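PDB 6RJ1: Mgp-operon protein 3 from Mycoplasma pneumoniae, which probably serves as a surface adhesin in attachment of the bacterium to host cells, with sugar binding suggested. Local coordinates for residues Arg181-Ala186 with Lys216-Phe221; Leu209-Gly214 with Asn630-Gln635; Ala583-Asp588 with Glu684-Arg689; Asn602-Gly607 with Thr637-Ser642. All blocks are in the same frame, centred on the assembly; numbering follows the deposited sequence.

Four contacts, made largely between loops, join separate parts of one chain. From the N terminus, contact 1 comes first: Arg-181-Ala-186 meets Lys-216-Phe-221 and closes a loop that carries helices 187-192 and 200-203. Contact 2 starts within that loop, at Leu-209-Gly-214, and reaches far along the chain to Asn-630-Gln-635, so it crosses contact 1. Contact 3 joins Ala-583-Asp-588 to Glu-684-Arg-689, ahead of strand 693-699, and contact 4 lies wholly within the span it closes. Contact 2 crosses both of these. Contact 4 touches contact 1 through Pro-604 and Ala-217, and contact 2 through Ile-605 and Val-634; contact 3 stays separate, about 5 Å from contact 4 at the nearest atoms.

Contact 1: Arg181-Ala186 with Lys216-Phe221; sequences RVNGVA and KAVTGF
Val-185 O sits at the close-packed middle of this contact, where Thr-219 grips it twice: OG1 donates at 2.7 Å and the backbone N at 3.1 Å. The hydroxyl reaches it because chi1 of 65° sets OG1 between the backbone N and the carbonyl carbon. One residue earlier, Gly-184 N bonds to Gly-220 O at 2.8 Å, from well above the carbonyl plane. Val-218 crosses Asn-183 at about a right angle, Val-218 CG1 lying 3.7 Å from Asn-183 OD1. The backbones run roughly antiparallel and make two isolated beta bridges, Asn-183 with Phe-221 and Ala-186 with Val-218; Phe-221 also bonds to Ala-576, on the strand that pairs with 220-222. At the buried end, the aliphatic part of Arg-181 lies beside the Phe-221 ring, Arg-181 CG 3.6 Å from Phe-221 CD2, while its guanidinium turns to Glu-167, Leu-179 O and the ring of Tyr-662. The opposite end is looser. Lys-216 is exposed and makes a salt bridge with Asp-188; its CA lies 3.8 Å from Ala-186 CB. Val-182 and Val-185 point away from the second segment, and Val-185 touches Val-190 of helix 187-192.

Contact 2: Leu209-Gly214 with Asn630-Gln635; sequences LKNNPG and NNEEVQ
Leu-209 comes beside Gln-635, their CA atoms 4.6 Å apart, but its side chain heads off to Gln-187 and His-191 of helix 187-192. Next, Lys-210 is held at both ends of its backbone: its N donates to Gln-635 OE1 at 3.2 Å, and its O accepts from Gln-635 N at 2.8 Å. The glutamine side chain is extended beyond CG, which carries its amide alongside Lys-210 CB. The lysine chain itself bends at chi3 and crosses Glu-632 at about a right angle, Lys-210 NZ staying 4.1 Å from Glu-632 OE1, beyond salt-bridge range, though the opposite charges may still attract. Leu-209 to Asn-212 form a type II beta turn, closed by Asn-212 N to Leu-209 O, and Asn-211 fills its third position with a positive phi of 58°. The turn presents Asn-211 ND2 to two acceptors that both lie close to its amide plane: Glu-633 O at 3.3 Å, approached from above the carbonyl plane, and Glu-632 OE1 at 3.2 Å, met on the anti side of the carboxylate. Asn-212 works with both ends of its amide. ND2 donates to Gln-635 O at 2.8 Å, in the plane of that carbonyl, while OD1 accepts from Gly-214 N in an Asx turn. Last, Pro-213 lays CD against Val-634 CG1 at 3.9 Å, the two side chains crossing at about a right angle. Thr-619 and Val-621 also touch this proline, and Ile-605 touches Val-634.

Contact 3: Ala583-Asp588 with Glu684-Arg689; sequences AGLDSD and ERLPSR
Leu-686 fits its branched end against the turn that begins after Ala-583. Its CG is anti to the carbonyl carbon (chi1 -59°), and from there the two methyls part: CD1 meets Leu-585 CD2 at 3.8 Å and also borders Ala-583 O, whereas CD2 rests by Gly-584 O. Leu-585 adopts a similar conformation. Its CB leaves the backbone away from the other segment, yet the end of the chain comes back to it, and the two leucines cross at about a right angle. Ala-583 CB is directed into the opposite segment, 3.8 Å from Pro-687 CD, and covers one face of the Arg-689 guanidinium, 4.0 Å above the plane and offset toward its rim. The arginine is folded rather than extended: chi2 of 72° turns CD and chi3 of 57° turns NE. Its polar end is held by other parts of the chain, NE donating to Thr-581 O and NH2 to Asn-597 O, and the group also makes a cation-pi contact with Phe-508. One hydrogen bond joins the two segments, from Ala-583 N to Pro-687 O at 3.1 Å. Across the turn, Ser-587 OG donates to Gly-584 O at 2.7 Å, and Ser-587 N reaches the same oxygen from the same face at 3.2 Å. Leu-594 of helix 591-595 lies against both Leu-686 and Ser-587. Here a type I beta turn, Gly-584 to Ser-587, packs on the extended approach to strand 693-699, joining two connections of a region whose sequence family belongs to the beta-propeller clan.

Contact 4: Asn602-Gly607 with Thr637-Ser642; sequences NGPING and TYPVKS
Gly-603 meets Thr-637 backbone to backbone, its CA directing a hydrogen at Thr-637 O over 3.2 Å, with an angle of 161° at the hydrogen. Gly-603 has no side chain, and the carbonyl approaches its CA directly. Just before it, Asn-602 O lies beside Tyr-638 N, at too poor an angle for a hydrogen bond, and 3.9 Å from Tyr-638 CB. Asn-602 CB rests on Thr-637 CA, again at 3.9 Å, while its amide leads away, with CG anti to the carbonyl carbon (chi1 -55°). After Gly-603, the two prolines approach through their ring carbons, Pro-604 CD and Pro-639 CD standing 4.2 Å apart. A water bridges two backbone groups: it donates to Pro-604 O at 2.7 Å and accepts from Thr-637 N at 3.0 Å. In the next shell, Asn-602 ND2 and Gly-603 N make weak hydrogen bonds to Thr-636, and Gln-187 NE2 makes another to Pro-604 O. Within the second segment, the Tyr-638 ring has Pro-639 CD over one face, near the rim, and Val-640 CG2 at its edge. Farther out, Leu-577 touches Tyr-638 and Pro-639, Trp-579 also packs on Pro-639, and Ala-217 touches Pro-604. The bend of the second segment is an inverse gamma turn centred on Pro-639, with Val-640 N bonded to Tyr-638 O at 2.8 Å; it lies in the loop leading to strand 650-654, which packs here on the loop leading to strand 609-611.

Contact 1: Arg181-Ala186 with Lys216-Phe221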
loop_
_atom_site.group_PDB
_atom_site.type_symbol
_atom_site.label_atom_id
_atom_site.label_comp_id
_atom_site.label_asym_id
_atom_site.label_seq_id
_atom_site.Cartn_x
_atom_site.Cartn_y
_atom_site.Cartn_z
ATOM N N ARG A 181 -6.280 -12.320 -14.421
ATOM C CA ARG A 181 -6.047 -13.745 -14.180
ATOM C C ARG A 181 -7.332 -14.497 -14.523
ATOM O O ARG A 181 -8.413 -14.029 -14.163
ATOM C CB ARG A 181 -5.702 -13.956 -12.688
ATOM C CG ARG A 181 -4.248 -14.319 -12.350
ATOM C CD ARG A 181 -3.162 -13.374 -12.853
ATOM N NE ARG A 181 -3.117 -12.069 -12.191
ATOM C CZ ARG A 181 -2.108 -11.648 -11.428
ATOM N NH1 ARG A 181 -2.124 -10.430 -10.913
ATOM N NH2 ARG A 181 -1.074 -12.443 -11.184
ATOM N N VAL A 182 -7.229 -15.663 -15.196
ATOM C CA VAL A 182 -8.393 -16.485 -15.558
ATOM C C VAL A 182 -9.217 -16.830 -14.309
ATOM O O VAL A 182 -8.658 -17.211 -13.280
ATOM C CB VAL A 182 -8.032 -17.729 -16.423
ATOM C CG1 VAL A 182 -9.264 -18.586 -16.714
ATOM C CG2 VAL A 182 -7.362 -17.305 -17.731
ATOM N N ASN A 183 -10.535 -16.607 -14.393
ATOM C CA ASN A 183 -11.487 -16.854 -13.316
ATOM C C ASN A 183 -11.411 -18.264 -12.754
ATOM O O ASN A 183 -11.254 -19.236 -13.499
ATOM C CB ASN A 183 -12.917 -16.601 -13.797
ATOM C CG ASN A 183 -13.458 -15.231 -13.540
ATOM O OD1 ASN A 183 -13.020 -14.489 -12.647
ATOM N ND2 ASN A 183 -14.462 -14.888 -14.313
ATOM N N GLY A 184 -11.559 -18.345 -11.440
ATOM C CA GLY A 184 -11.622 -19.599 -10.716
ATOM C C GLY A 184 -12.962 -20.275 -10.940
ATOM O O GLY A 184 -13.849 -19.724 -11.603
ATOM N N VAL A 185 -13.108 -21.481 -10.399
ATOM C CA VAL A 185 -14.300 -22.312 -10.499
ATOM C C VAL A 185 -15.506 -21.676 -9.756
ATOM O O VAL A 185 -15.296 -20.972 -8.777
ATOM C CB VAL A 185 -13.908 -23.737 -10.018
ATOM C CG1 VAL A 185 -15.066 -24.501 -9.405
ATOM C CG2 VAL A 185 -13.287 -24.531 -11.158
ATOM N N ALA A 186 -16.750 -21.865 -10.264
ATOM C CA ALA A 186 -17.977 -21.343 -9.653
ATOM C C ALA A 186 -18.246 -22.069 -8.338
ATOM O O ALA A 186 -17.885 -23.237 -8.220
ATOM C CB ALA A 186 -19.145 -21.541 -10.596
ATOM N N LYS A 216 -23.168 -19.483 -9.577
ATOM C CA LYS A 216 -22.130 -19.190 -10.562
ATOM C C LYS A 216 -21.087 -18.184 -10.073
ATOM O O LYS A 216 -20.186 -17.838 -10.841
ATOM C CB LYS A 216 -22.748 -18.754 -11.913
ATOM C CG LYS A 216 -23.709 -19.767 -12.541
ATOM C CD LYS A 216 -23.104 -21.151 -12.811
ATOM C CE LYS A 216 -24.178 -22.122 -13.256
ATOM N NZ LYS A 216 -23.649 -23.503 -13.400
ATOM N N ALA A 217 -21.178 -17.742 -8.802
ATOM C CA ALA A 217 -20.220 -16.804 -8.208
ATOM C C ALA A 217 -18.815 -17.420 -8.154
ATOM O O ALA A 217 -18.638 -18.533 -7.652
ATOM C CB ALA A 217 -20.674 -16.383 -6.821
ATOM N N VAL A 218 -17.838 -16.715 -8.745
ATOM C CA VAL A 218 -16.447 -17.156 -8.870
ATOM C C VAL A 218 -15.742 -17.165 -7.511
ATOM O O VAL A 218 -15.795 -16.186 -6.769
ATOM C CB VAL A 218 -15.685 -16.353 -9.962
ATOM C CG1 VAL A 218 -14.240 -16.807 -10.074
ATOM C CG2 VAL A 218 -16.382 -16.474 -11.322
ATOM N N THR A 219 -15.104 -18.307 -7.193
ATOM C CA THR A 219 -14.386 -18.587 -5.947
ATOM C C THR A 219 -12.952 -18.024 -5.891
ATOM O O THR A 219 -12.332 -18.043 -4.823
ATOM C CB THR A 219 -14.392 -20.093 -5.669
ATOM O OG1 THR A 219 -13.647 -20.767 -6.688
ATOM C CG2 THR A 219 -15.789 -20.664 -5.559
ATOM N N GLY A 220 -12.441 -17.536 -7.020
ATOM C CA GLY A 220 -11.099 -16.979 -7.067
ATOM C C GLY A 220 -10.511 -16.835 -8.449
ATOM O O GLY A 220 -11.219 -16.514 -9.406
ATOM N N PHE A 221 -9.193 -17.025 -8.550
ATOM C CA PHE A 221 -8.476 -16.884 -9.810
ATOM C C PHE A 221 -7.372 -17.928 -9.953
ATOM O O PHE A 221 -6.732 -18.298 -8.965
ATOM C CB PHE A 221 -7.946 -15.437 -9.997
ATOM C CG PHE A 221 -7.013 -14.921 -8.924
ATOM C CD1 PHE A 221 -7.512 -14.314 -7.778
ATOM C CD2 PHE A 221 -5.634 -14.994 -9.084
ATOM C CE1 PHE A 221 -6.646 -13.813 -6.790
ATOM C CE2 PHE A 221 -4.768 -14.493 -8.104
ATOM C CZ PHE A 221 -5.278 -13.905 -6.960
#

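Contact 2: Leu209-Gly214 with Asn630-Gln635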
loop_
_atom_site.group_PDB
_atom_site.type_symbol
_atom_site.label_atom_id
_atom_site.label_comp_id
_atom_site.label_asym_id
_atom_site.label_seq_id
_atom_site.Cartn_x
_atom_site.Cartn_y
_atom_site.Cartn_z
ATOM N N LEU A 209 -25.421 -22.526 2.646
ATOM C CA LEU A 209 -25.665 -21.585 1.558
ATOM C C LEU A 209 -27.168 -21.317 1.381
ATOM O O LEU A 209 -27.617 -21.077 0.258
ATOM C CB LEU A 209 -25.055 -22.145 0.251
ATOM C CG LEU A 209 -23.537 -22.245 0.189
ATOM C CD1 LEU A 209 -23.104 -23.284 -0.799
ATOM C CD2 LEU A 209 -22.904 -20.902 -0.122
ATOM N N LYS A 210 -27.942 -21.351 2.487
ATOM C CA LYS A 210 -29.387 -21.086 2.494
ATOM C C LYS A 210 -29.670 -19.753 1.807
ATOM O O LYS A 210 -29.010 -18.752 2.096
ATOM C CB LYS A 210 -29.938 -21.065 3.933
ATOM C CG LYS A 210 -31.453 -21.166 4.018
ATOM C CD LYS A 210 -31.948 -21.209 5.457
ATOM C CE LYS A 210 -32.591 -19.925 5.891
ATOM N NZ LYS A 210 -33.264 -20.077 7.209
ATOM N N ASN A 211 -30.602 -19.776 0.843
ATOM C CA ASN A 211 -31.082 -18.643 0.045
ATOM C C ASN A 211 -29.981 -17.922 -0.747
ATOM O O ASN A 211 -30.213 -16.800 -1.200
ATOM C CB ASN A 211 -31.891 -17.656 0.903
ATOM C CG ASN A 211 -33.061 -18.279 1.611
ATOM O OD1 ASN A 211 -33.958 -18.858 0.989
ATOM N ND2 ASN A 211 -33.069 -18.175 2.933
ATOM N N ASN A 212 -28.808 -18.564 -0.950
ATOM C CA ASN A 212 -27.723 -17.957 -1.725
ATOM C C ASN A 212 -28.129 -17.989 -3.194
ATOM O O ASN A 212 -28.354 -19.074 -3.737
ATOM C CB ASN A 212 -26.392 -18.663 -1.504
ATOM C CG ASN A 212 -25.202 -17.906 -2.038
ATOM O OD1 ASN A 212 -25.042 -17.706 -3.247
ATOM N ND2 ASN A 212 -24.327 -17.484 -1.148
ATOM N N PRO A 213 -28.296 -16.805 -3.836
ATOM C CA PRO A 213 -28.749 -16.786 -5.233
ATOM C C PRO A 213 -27.635 -16.837 -6.290
ATOM O O PRO A 213 -27.933 -16.704 -7.476
ATOM C CB PRO A 213 -29.506 -15.461 -5.301
ATOM C CG PRO A 213 -28.746 -14.574 -4.392
ATOM C CD PRO A 213 -28.106 -15.428 -3.330
ATOM N N GLY A 214 -26.379 -17.009 -5.866
ATOM C CA GLY A 214 -25.248 -17.010 -6.784
ATOM C C GLY A 214 -24.493 -18.313 -6.917
ATOM O O GLY A 214 -23.334 -18.376 -6.494
ATOM N N ASN A 630 -38.834 -12.852 2.263
ATOM C CA ASN A 630 -37.754 -11.855 2.358
ATOM C C ASN A 630 -37.392 -11.513 3.819
ATOM O O ASN A 630 -37.092 -10.360 4.142
ATOM C CB ASN A 630 -38.068 -10.599 1.523
ATOM C CG ASN A 630 -38.480 -10.884 0.104
ATOM O OD1 ASN A 630 -39.650 -10.742 -0.257
ATOM N ND2 ASN A 630 -37.526 -11.292 -0.732
ATOM N N ASN A 631 -37.413 -12.534 4.695
ATOM C CA ASN A 631 -37.120 -12.396 6.128
ATOM C C ASN A 631 -35.993 -13.321 6.600
ATOM O O ASN A 631 -35.454 -13.114 7.688
ATOM C CB ASN A 631 -38.388 -12.634 6.959
ATOM C CG ASN A 631 -38.987 -14.007 6.817
ATOM O OD1 ASN A 631 -38.812 -14.690 5.800
ATOM N ND2 ASN A 631 -39.721 -14.434 7.839
ATOM N N GLU A 632 -35.653 -14.331 5.783
ATOM C CA GLU A 632 -34.637 -15.342 6.070
ATOM C C GLU A 632 -33.224 -14.853 5.747
ATOM O O GLU A 632 -33.049 -13.888 5.008
ATOM C CB GLU A 632 -34.948 -16.651 5.318
ATOM C CG GLU A 632 -36.192 -17.367 5.810
ATOM C CD GLU A 632 -36.696 -18.494 4.934
ATOM O OE1 GLU A 632 -35.886 -19.103 4.196
ATOM O OE2 GLU A 632 -37.915 -18.775 4.999
ATOM N N GLU A 633 -32.219 -15.542 6.303
ATOM C CA GLU A 633 -30.801 -15.247 6.144
ATOM C C GLU A 633 -30.265 -15.720 4.791
ATOM O O GLU A 633 -30.476 -16.878 4.416
ATOM C CB GLU A 633 -30.022 -15.913 7.295
ATOM C CG GLU A 633 -28.519 -15.676 7.305
ATOM C CD GLU A 633 -27.722 -16.534 8.274
ATOM O OE1 GLU A 633 -28.319 -17.407 8.950
ATOM O OE2 GLU A 633 -26.488 -16.337 8.347
ATOM N N VAL A 634 -29.554 -14.834 4.072
ATOM C CA VAL A 634 -28.908 -15.189 2.806
ATOM C C VAL A 634 -27.503 -15.613 3.207
ATOM O O VAL A 634 -26.641 -14.774 3.489
ATOM C CB VAL A 634 -28.918 -14.083 1.713
ATOM C CG1 VAL A 634 -28.276 -14.587 0.426
ATOM C CG2 VAL A 634 -30.333 -13.594 1.434
ATOM N N GLN A 635 -27.309 -16.925 3.306
ATOM C CA GLN A 635 -26.068 -17.540 3.751
ATOM C C GLN A 635 -24.982 -17.582 2.712
ATOM O O GLN A 635 -25.228 -17.724 1.516
ATOM C CB GLN A 635 -26.323 -18.939 4.311
ATOM C CG GLN A 635 -26.872 -18.933 5.723
ATOM C CD GLN A 635 -27.140 -20.315 6.248
ATOM O OE1 GLN A 635 -27.014 -21.327 5.546
ATOM N NE2 GLN A 635 -27.529 -20.382 7.513
#

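Contact 3: Ala583-Asp588 with Glu684-Arg689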
loop_
_atom_site.group_PDB
_atom_site.type_symbol
_atom_site.label_atom_id
_atom_site.label_comp_id
_atom_site.label_asym_id
_atom_site.label_seq_id
_atom_site.Cartn_x
_atom_site.Cartn_y
_atom_site.Cartn_z
ATOM N N ALA A 583 -21.550 -4.932 -1.012
ATOM C CA ALA A 583 -22.849 -4.937 -0.344
ATOM C C ALA A 583 -23.953 -5.185 -1.367
ATOM O O ALA A 583 -23.887 -4.654 -2.475
ATOM C CB ALA A 583 -23.074 -3.599 0.342
ATOM N N GLY A 584 -24.938 -5.995 -0.987
ATOM C CA GLY A 584 -26.072 -6.352 -1.837
ATOM C C GLY A 584 -26.900 -5.174 -2.314
ATOM O O GLY A 584 -26.870 -4.101 -1.703
ATOM N N LEU A 585 -27.643 -5.365 -3.421
ATOM C CA LEU A 585 -28.501 -4.331 -4.005
ATOM C C LEU A 585 -29.626 -3.914 -3.054
ATOM O O LEU A 585 -30.053 -2.760 -3.058
ATOM C CB LEU A 585 -29.087 -4.800 -5.345
ATOM C CG LEU A 585 -28.130 -4.830 -6.531
ATOM C CD1 LEU A 585 -28.727 -5.600 -7.688
ATOM C CD2 LEU A 585 -27.753 -3.432 -6.986
ATOM N N ASP A 586 -30.063 -4.859 -2.222
ATOM C CA ASP A 586 -31.127 -4.740 -1.228
ATOM C C ASP A 586 -30.628 -4.286 0.159
ATOM O O ASP A 586 -31.370 -4.413 1.136
ATOM C CB ASP A 586 -31.856 -6.093 -1.114
ATOM C CG ASP A 586 -30.980 -7.228 -0.611
ATOM O OD1 ASP A 586 -29.828 -7.358 -1.096
ATOM O OD2 ASP A 586 -31.441 -7.988 0.255
ATOM N N SER A 587 -29.391 -3.757 0.254
ATOM C CA SER A 587 -28.851 -3.285 1.530
ATOM C C SER A 587 -29.676 -2.126 2.065
ATOM O O SER A 587 -30.213 -1.335 1.282
ATOM C CB SER A 587 -27.411 -2.815 1.368
ATOM O OG SER A 587 -26.553 -3.862 0.961
ATOM N N ASP A 588 -29.765 -2.023 3.401
ATOM C CA ASP A 588 -30.461 -0.923 4.056
ATOM C C ASP A 588 -29.629 0.356 3.915
ATOM O O ASP A 588 -28.417 0.280 3.679
ATOM C CB ASP A 588 -30.757 -1.250 5.530
ATOM C CG ASP A 588 -31.805 -2.328 5.717
ATOM O OD1 ASP A 588 -32.898 -2.217 5.099
ATOM O OD2 ASP A 588 -31.545 -3.277 6.487
ATOM N N GLU A 684 -26.997 5.218 -4.074
ATOM C CA GLU A 684 -25.863 5.029 -3.180
ATOM C C GLU A 684 -24.904 4.020 -3.757
ATOM O O GLU A 684 -25.338 2.994 -4.286
ATOM C CB GLU A 684 -26.322 4.592 -1.778
ATOM C CG GLU A 684 -26.482 5.759 -0.814
ATOM C CD GLU A 684 -26.672 5.378 0.643
ATOM O OE1 GLU A 684 -25.736 5.605 1.445
ATOM O OE2 GLU A 684 -27.758 4.854 0.981
ATOM N N ARG A 685 -23.595 4.315 -3.667
ATOM C CA ARG A 685 -22.543 3.426 -4.136
ATOM C C ARG A 685 -22.386 2.312 -3.133
ATOM O O ARG A 685 -22.253 2.570 -1.937
ATOM C CB ARG A 685 -21.215 4.167 -4.330
ATOM C CG ARG A 685 -20.185 3.347 -5.091
ATOM C CD ARG A 685 -18.892 4.093 -5.299
ATOM N NE ARG A 685 -18.181 4.329 -4.041
ATOM C CZ ARG A 685 -17.117 5.119 -3.928
ATOM N NH1 ARG A 685 -16.523 5.280 -2.750
ATOM N NH2 ARG A 685 -16.631 5.745 -4.991
ATOM N N LEU A 686 -22.444 1.068 -3.622
ATOM C CA LEU A 686 -22.310 -0.133 -2.806
ATOM C C LEU A 686 -20.831 -0.395 -2.536
ATOM O O LEU A 686 -20.036 -0.502 -3.475
ATOM C CB LEU A 686 -22.999 -1.330 -3.466
ATOM C CG LEU A 686 -24.496 -1.181 -3.732
ATOM C CD1 LEU A 686 -24.985 -2.263 -4.660
ATOM C CD2 LEU A 686 -25.297 -1.162 -2.447
ATOM N N PRO A 687 -20.415 -0.421 -1.255
ATOM C CA PRO A 687 -18.987 -0.585 -0.977
ATOM C C PRO A 687 -18.491 -2.021 -0.942
ATOM O O PRO A 687 -19.224 -2.941 -0.564
ATOM C CB PRO A 687 -18.824 0.089 0.384
ATOM C CG PRO A 687 -20.157 -0.120 1.067
ATOM C CD PRO A 687 -21.202 -0.266 -0.008
ATOM N N SER A 688 -17.221 -2.195 -1.317
ATOM C CA SER A 688 -16.507 -3.451 -1.218
ATOM C C SER A 688 -15.914 -3.433 0.198
ATOM O O SER A 688 -15.640 -2.358 0.751
ATOM C CB SER A 688 -15.395 -3.531 -2.260
ATOM O OG SER A 688 -14.437 -4.531 -1.949
ATOM N N ARG A 689 -15.752 -4.606 0.798
ATOM C CA ARG A 689 -15.198 -4.676 2.132
ATOM C C ARG A 689 -13.823 -5.363 2.120
ATOM O O ARG A 689 -13.269 -5.632 3.184
ATOM C CB ARG A 689 -16.193 -5.375 3.070
ATOM C CG ARG A 689 -17.221 -4.461 3.749
ATOM C CD ARG A 689 -18.304 -3.907 2.829
ATOM N NE ARG A 689 -19.052 -4.962 2.142
ATOM C CZ ARG A 689 -20.165 -5.519 2.606
ATOM N NH1 ARG A 689 -20.772 -6.477 1.917
ATOM N NH2 ARG A 689 -20.681 -5.124 3.763
#

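Contact 4: Asn602-Gly607 with Thr637-Ser642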
loop_
_atom_site.group_PDB
_atom_site.type_symbol
_atom_site.label_atom_id
_atom_site.label_comp_id
_atom_site.label_asym_id
_atom_site.label_seq_id
_atom_site.Cartn_x
_atom_site.Cartn_y
_atom_site.Cartn_z
ATOM N N ASN A 602 -18.744 -14.647 4.267
ATOM C CA ASN A 602 -18.048 -15.915 4.442
ATOM C C ASN A 602 -17.606 -16.587 3.139
ATOM O O ASN A 602 -16.743 -17.456 3.183
ATOM C CB ASN A 602 -18.902 -16.862 5.279
ATOM C CG ASN A 602 -19.325 -16.293 6.609
ATOM O OD1 ASN A 602 -18.497 -15.988 7.492
ATOM N ND2 ASN A 602 -20.631 -16.148 6.777
ATOM N N GLY A 603 -18.191 -16.194 2.011
ATOM C CA GLY A 603 -17.879 -16.784 0.716
ATOM C C GLY A 603 -18.485 -16.032 -0.446
ATOM O O GLY A 603 -19.103 -14.983 -0.241
ATOM N N PRO A 604 -18.338 -16.546 -1.687
ATOM C CA PRO A 604 -18.873 -15.819 -2.858
ATOM C C PRO A 604 -20.401 -15.655 -2.905
ATOM O O PRO A 604 -21.134 -16.415 -2.268
ATOM C CB PRO A 604 -18.350 -16.625 -4.055
ATOM C CG PRO A 604 -17.292 -17.504 -3.524
ATOM C CD PRO A 604 -17.629 -17.773 -2.095
ATOM N N ILE A 605 -20.872 -14.638 -3.653
ATOM C CA ILE A 605 -22.291 -14.312 -3.849
ATOM C C ILE A 605 -22.502 -13.499 -5.134
ATOM O O ILE A 605 -23.456 -13.744 -5.869
ATOM C CB ILE A 605 -22.951 -13.639 -2.591
ATOM C CG1 ILE A 605 -24.506 -13.681 -2.667
ATOM C CG2 ILE A 605 -22.419 -12.213 -2.320
ATOM C CD1 ILE A 605 -25.220 -13.707 -1.355
ATOM N N ASN A 606 -21.619 -12.531 -5.387
ATOM C CA ASN A 606 -21.694 -11.623 -6.523
ATOM C C ASN A 606 -21.243 -12.249 -7.830
ATOM O O ASN A 606 -20.372 -13.119 -7.864
ATOM C CB ASN A 606 -20.938 -10.317 -6.230
ATOM C CG ASN A 606 -21.500 -9.544 -5.058
ATOM O OD1 ASN A 606 -22.679 -9.646 -4.708
ATOM N ND2 ASN A 606 -20.669 -8.752 -4.417
ATOM N N GLY A 607 -21.870 -11.776 -8.889
ATOM C CA GLY A 607 -21.658 -12.188 -10.266
ATOM C C GLY A 607 -22.716 -11.541 -11.128
ATOM O O GLY A 607 -23.469 -10.700 -10.632
ATOM N N THR A 637 -20.678 -19.190 2.538
ATOM C CA THR A 637 -19.717 -20.099 3.188
ATOM C C THR A 637 -18.418 -20.137 2.384
ATOM O O THR A 637 -18.447 -19.856 1.192
ATOM C CB THR A 637 -20.347 -21.498 3.494
ATOM O OG1 THR A 637 -19.625 -22.141 4.546
ATOM C CG2 THR A 637 -20.418 -22.419 2.276
ATOM N N TYR A 638 -17.297 -20.484 3.031
ATOM C CA TYR A 638 -15.976 -20.571 2.396
ATOM C C TYR A 638 -15.947 -21.635 1.266
ATOM O O TYR A 638 -16.518 -22.708 1.447
ATOM C CB TYR A 638 -14.872 -20.847 3.454
ATOM C CG TYR A 638 -13.471 -20.599 2.944
ATOM C CD1 TYR A 638 -12.903 -19.333 3.001
ATOM C CD2 TYR A 638 -12.737 -21.615 2.345
ATOM C CE1 TYR A 638 -11.637 -19.081 2.467
ATOM C CE2 TYR A 638 -11.481 -21.371 1.787
ATOM C CZ TYR A 638 -10.928 -20.108 1.866
ATOM O OH TYR A 638 -9.677 -19.884 1.354
ATOM N N PRO A 639 -15.269 -21.358 0.118
ATOM C CA PRO A 639 -15.239 -22.339 -0.992
ATOM C C PRO A 639 -14.396 -23.607 -0.775
ATOM O O PRO A 639 -13.393 -23.823 -1.463
ATOM C CB PRO A 639 -14.712 -21.510 -2.167
ATOM C CG PRO A 639 -13.880 -20.456 -1.536
ATOM C CD PRO A 639 -14.595 -20.101 -0.267
ATOM N N VAL A 640 -14.830 -24.463 0.165
ATOM C CA VAL A 640 -14.247 -25.769 0.500
ATOM C C VAL A 640 -15.426 -26.725 0.724
ATOM O O VAL A 640 -16.263 -26.455 1.602
ATOM C CB VAL A 640 -13.280 -25.728 1.722
ATOM C CG1 VAL A 640 -12.960 -27.131 2.239
ATOM C CG2 VAL A 640 -11.994 -24.984 1.387
ATOM N N LYS A 641 -15.504 -27.822 -0.086
ATOM C CA LYS A 641 -16.559 -28.848 -0.008
ATOM C C LYS A 641 -16.581 -29.467 1.391
ATOM O O LYS A 641 -15.523 -29.778 1.936
ATOM C CB LYS A 641 -16.356 -29.932 -1.081
ATOM C CG LYS A 641 -17.661 -30.596 -1.508
ATOM C CD LYS A 641 -17.453 -31.928 -2.223
ATOM C CE LYS A 641 -17.454 -31.820 -3.727
ATOM N NZ LYS A 641 -17.042 -33.097 -4.358
ATOM N N SER A 642 -17.783 -29.610 1.977
ATOM C CA SER A 642 -18.019 -30.147 3.325
ATOM C C SER A 642 -17.187 -31.391 3.677
ATOM O O SER A 642 -16.601 -31.429 4.762
ATOM C CB SER A 642 -19.506 -30.417 3.546
ATOM O OG SER A 642 -19.910 -30.011 4.844
HETATM O O HOH W 1 -20.902 -18.281 -0.336
#